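Local coordinates for protein dual specificity phosphatase 28 (Homo sapiens, PDB 5Y15) that hydrolyses a synthetic aryl phosphate in vitro as a dual-specificity phosphatase, with almost no activity on phosphotyrosine and even less on phosphothreonine, at residues 109-114 with 140-145; 134-139 with 148-153. The protein carries 2 engineered substitutions. All coordinates share one frame; numbering follows the deposited sequence.

Contact 1: residues 109-114 with 140-145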
# COMPACT_ATOMS: atom_id res chain seq x y z
N ALA A 109 -3.58 4.74 -0.34
CA ALA A 109 -2.93 4.02 -1.43
C ALA A 109 -3.93 3.67 -2.52
O ALA A 109 -3.61 3.76 -3.72
CB ALA A 109 -2.25 2.74 -0.90
N MET A 110 -5.13 3.24 -2.12
CA MET A 110 -6.14 2.91 -3.11
C MET A 110 -6.51 4.13 -3.95
O MET A 110 -6.57 4.05 -5.20
CB MET A 110 -7.37 2.32 -2.41
CG MET A 110 -7.13 0.92 -1.76
SD MET A 110 -8.50 0.51 -0.65
CE MET A 110 -9.79 0.32 -1.87
N GLU A 111 -6.72 5.28 -3.29
CA GLU A 111 -7.09 6.50 -4.01
C GLU A 111 -5.99 6.92 -4.97
O GLU A 111 -6.27 7.30 -6.11
CB GLU A 111 -7.40 7.63 -3.03
CG GLU A 111 -7.69 8.97 -3.69
CD GLU A 111 -9.04 9.00 -4.43
OE1 GLU A 111 -9.76 7.97 -4.45
OE2 GLU A 111 -9.38 10.06 -4.99
N ALA A 112 -4.73 6.83 -4.54
CA ALA A 112 -3.64 7.17 -5.45
C ALA A 112 -3.66 6.27 -6.68
O ALA A 112 -3.39 6.73 -7.79
CB ALA A 112 -2.30 7.07 -4.74
N ALA A 113 -3.95 4.98 -6.51
CA ALA A 113 -4.00 4.13 -7.69
C ALA A 113 -5.16 4.52 -8.60
O ALA A 113 -5.02 4.55 -9.83
CB ALA A 113 -4.07 2.64 -7.30
N VAL A 114 -6.31 4.84 -8.02
CA VAL A 114 -7.46 5.25 -8.82
C VAL A 114 -7.17 6.53 -9.58
O VAL A 114 -7.49 6.66 -10.77
CB VAL A 114 -8.69 5.42 -7.92
CG1 VAL A 114 -9.80 6.14 -8.67
CG2 VAL A 114 -9.16 4.08 -7.44
N MET A 140 -16.33 5.59 1.93
CA MET A 140 -16.63 6.69 2.85
C MET A 140 -15.56 7.77 2.78
O MET A 140 -15.88 8.97 2.80
CB MET A 140 -16.70 6.18 4.28
CG MET A 140 -18.04 5.66 4.72
SD MET A 140 -17.87 5.06 6.42
CE MET A 140 -17.10 3.58 6.08
N ARG A 141 -14.29 7.37 2.74
CA ARG A 141 -13.18 8.30 2.90
C ARG A 141 -12.88 9.10 1.63
O ARG A 141 -12.51 10.27 1.71
CB ARG A 141 -11.94 7.53 3.37
CG ARG A 141 -10.64 8.31 3.37
CD ARG A 141 -10.69 9.51 4.32
NE ARG A 141 -9.41 10.21 4.35
CZ ARG A 141 -9.11 11.25 3.56
NH1 ARG A 141 -10.00 11.70 2.68
NH2 ARG A 141 -7.92 11.83 3.65
N HIS A 142 -13.01 8.48 0.44
CA HIS A 142 -12.61 9.15 -0.79
C HIS A 142 -13.71 9.32 -1.83
O HIS A 142 -13.47 9.97 -2.85
CB HIS A 142 -11.41 8.42 -1.42
CG HIS A 142 -10.14 8.60 -0.66
ND1 HIS A 142 -9.52 7.57 0.01
CD2 HIS A 142 -9.39 9.70 -0.44
CE1 HIS A 142 -8.43 8.02 0.60
NE2 HIS A 142 -8.33 9.32 0.34
N ARG A 143 -14.90 8.78 -1.59
CA ARG A 143 -16.04 9.07 -2.44
C ARG A 143 -17.15 9.71 -1.62
O ARG A 143 -18.29 9.77 -2.06
CB ARG A 143 -16.54 7.79 -3.12
CG ARG A 143 -15.45 6.96 -3.79
CD ARG A 143 -15.15 7.41 -5.18
NE ARG A 143 -14.01 6.68 -5.73
CZ ARG A 143 -14.11 5.54 -6.42
NH1 ARG A 143 -15.30 5.01 -6.66
NH2 ARG A 143 -13.01 4.94 -6.88
N GLY A 144 -16.79 10.24 -0.45
CA GLY A 144 -17.72 10.99 0.39
C GLY A 144 -19.04 10.32 0.67
O GLY A 144 -20.05 11.01 0.87
N LEU A 145 -19.06 8.99 0.83
CA LEU A 145 -20.32 8.35 1.16
C LEU A 145 -20.47 8.16 2.66
O LEU A 145 -19.50 8.04 3.40
CB LEU A 145 -20.48 6.99 0.48
CG LEU A 145 -20.70 6.90 -1.04
CD1 LEU A 145 -19.43 7.06 -1.77
CD2 LEU A 145 -21.31 5.56 -1.40
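The imidazole of His142 lies between two aliphatic groups, Glu111 on one face and its own neighbour Arg141 on the other. Glu111 CB sits over the middle of the ring, 3.6 Å from the His142 centroid and only 5° off the normal, a CH-pi contact; on the far face Arg141 CG is displaced toward the rim. Bent at chi2 (71°), the Glu111 chain runs across the ring toward His142 CB, and its carboxylate stacks nearly parallel to the imidazole, the planes 7° apart. Glu111 OE1 comes within 3.5 Å of His142 CB, while OE1 itself is hydrogen-bonded to Tyr138 OH and OE2 forms a salt bridge with Arg115. At the edge of the Arg143 guanidinium, in its plane, is Val114 CG2, 4.0 Å from Arg143 NH2, a nitrogen whose hydrogen bond goes to Pro45 O, with a weak one to Tyr138 OH. The Val114 and Arg143 side chains approach from opposite directions. This surface contact joins the C-terminal part of helix 100-115 to the end of helix 130-142, and Val114 and the nearby Met110 also pack on strand 119-123.

Contact 2: residues 134-139 with 148-153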
# COMPACT_ATOMS: atom_id res chain seq x y z
N VAL A 134 -12.81 -2.93 4.09
CA VAL A 134 -11.90 -1.97 3.46
C VAL A 134 -12.58 -1.25 2.29
O VAL A 134 -12.42 -0.04 2.11
CB VAL A 134 -10.61 -2.68 3.01
CG1 VAL A 134 -9.77 -1.74 2.15
CG2 VAL A 134 -9.79 -3.14 4.23
N CYS A 135 -13.36 -1.99 1.48
CA CYS A 135 -14.09 -1.32 0.39
C CYS A 135 -15.05 -0.27 0.95
O CYS A 135 -15.14 0.85 0.43
CB CYS A 135 -14.86 -2.36 -0.43
SG CYS A 135 -13.79 -3.23 -1.56
N THR A 136 -15.76 -0.61 2.02
CA THR A 136 -16.68 0.34 2.62
C THR A 136 -15.96 1.59 3.09
O THR A 136 -16.37 2.73 2.78
CB THR A 136 -17.38 -0.35 3.79
OG1 THR A 136 -18.02 -1.53 3.30
CG2 THR A 136 -18.41 0.56 4.42
N ALA A 137 -14.88 1.41 3.85
CA ALA A 137 -14.12 2.55 4.34
C ALA A 137 -13.58 3.39 3.19
O ALA A 137 -13.49 4.63 3.29
CB ALA A 137 -12.99 2.07 5.27
N TYR A 138 -13.18 2.75 2.10
CA TYR A 138 -12.67 3.51 0.97
C TYR A 138 -13.77 4.39 0.39
O TYR A 138 -13.53 5.57 0.08
CB TYR A 138 -12.08 2.59 -0.11
CG TYR A 138 -11.74 3.37 -1.36
CD1 TYR A 138 -10.55 4.09 -1.45
CD2 TYR A 138 -12.63 3.44 -2.43
CE1 TYR A 138 -10.24 4.82 -2.58
CE2 TYR A 138 -12.33 4.20 -3.56
CZ TYR A 138 -11.15 4.89 -3.63
OH TYR A 138 -10.85 5.62 -4.75
N LEU A 139 -14.97 3.84 0.24
CA LEU A 139 -16.06 4.64 -0.30
C LEU A 139 -16.41 5.80 0.62
O LEU A 139 -16.74 6.90 0.15
CB LEU A 139 -17.28 3.76 -0.56
CG LEU A 139 -17.03 2.71 -1.64
CD1 LEU A 139 -18.25 1.83 -1.75
CD2 LEU A 139 -16.74 3.41 -2.97
N ALA A 148 -23.84 4.09 5.70
CA ALA A 148 -25.04 3.41 5.20
C ALA A 148 -24.94 3.13 3.70
O ALA A 148 -25.15 1.99 3.26
CB ALA A 148 -26.28 4.24 5.50
N LYS A 149 -24.65 4.15 2.91
CA LYS A 149 -24.64 3.97 1.47
C LYS A 149 -23.36 3.31 0.96
O LYS A 149 -23.40 2.61 -0.06
CB LYS A 149 -24.89 5.29 0.75
CG LYS A 149 -26.39 5.57 0.51
CD LYS A 149 -27.21 5.59 1.80
CE LYS A 149 -28.71 5.70 1.53
NZ LYS A 149 -29.49 5.69 2.80
N ALA A 150 -22.23 3.56 1.62
CA ALA A 150 -21.02 2.85 1.22
C ALA A 150 -21.22 1.36 1.39
O ALA A 150 -20.99 0.57 0.46
CB ALA A 150 -19.82 3.32 2.06
N PHE A 151 -21.73 0.95 2.56
CA PHE A 151 -21.92 -0.48 2.73
C PHE A 151 -23.00 -0.98 1.80
O PHE A 151 -22.88 -2.08 1.25
CB PHE A 151 -22.24 -0.85 4.17
CG PHE A 151 -22.35 -2.33 4.36
CD1 PHE A 151 -21.24 -3.14 4.12
CD2 PHE A 151 -23.55 -2.92 4.73
CE1 PHE A 151 -21.32 -4.52 4.26
CE2 PHE A 151 -23.63 -4.30 4.88
CZ PHE A 151 -22.51 -5.11 4.63
N GLN A 152 -24.06 -0.18 1.57
CA GLN A 152 -25.11 -0.61 0.64
C GLN A 152 -24.54 -0.91 -0.73
O GLN A 152 -24.90 -1.92 -1.36
CB GLN A 152 -26.22 0.45 0.53
CG GLN A 152 -27.35 0.03 -0.38
CD GLN A 152 -27.99 1.21 -1.12
OE1 GLN A 152 -29.10 1.64 -0.79
NE2 GLN A 152 -27.29 1.73 -2.12
N MET A 153 -23.62 -0.08 -1.21
CA MET A 153 -22.96 -0.41 -2.47
C MET A 153 -22.18 -1.71 -2.37
O MET A 153 -22.25 -2.56 -3.27
CB MET A 153 -22.03 0.72 -2.89
CG MET A 153 -22.73 1.97 -3.35
SD MET A 153 -21.42 2.93 -4.09
CE MET A 153 -21.26 2.04 -5.63
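Apolar packing between helix 130-142 and helix 147-157 centres on Ala150, whose methyl enters between Thr136 and Leu139. Ala150 CB is 3.7 Å from Leu139 CB, and Thr136 CG2 approaches the same methyl at 3.9 Å. So small a residue lets the backbones come close: Thr136 CA and Ala150 CA are 5.2 Å apart, and the short helical segments pass at 8.4 Å between axes, with 134° between their N-to-C directions. Further along, Leu139 CD1 reaches Met153 SD at 4.1 Å, the two side chains crossing at about a right angle; Met153 CB lies equally near Leu139 CD1.

Across the interface, polar atoms meet their partners by van der Waals contact. Thr136 O lies 3.6 Å from Ala150 CB. Thr136 OG1 meets the Phe151 ring at its edge and in its plane, 3.7 Å from CD1, and is hydrogen-bonded to Ala132 O one turn back in its own helix. With Thr136 OG1 beside the backbone N (chi1 -56°), CG2 lies anti to that N and reaches Phe151 N at 3.8 Å.

Phe151 carries the packing on to helix 165-179, meeting Trp168 edge-to-face. Leu139 and Met153 both touch Ala44 of strand 40-44, so the helix pair also rests against an outer strand of the sheet.

The arrangement is two consecutive helices joined by a short loop and packed at a steep, roughly antiparallel angle, in the all-helical part that follows the signature loop of the phosphatase domain.

Helix 130-142 serves both contacts, giving its C-terminal end to contact 1 and its middle to contact 2; their centres are 11 Å apart. Tyr138 ties them together: its OH lies 2.6 Å from Glu111 OE1 and 3.1 Å from Arg143 NH2, the second a weak bond, while Met110 CE packs 3.7 Å from Tyr138 CG. Helices 100-115 and 147-157 are thus attached to different sides of one helix. Contact 1 is away from the active site. Contact 2 is nearer, with the Thr136 side chain about 11 Å from that of Ser124, an engineered serine at the position where the natural cysteine is inferred to form the phosphocysteine intermediate.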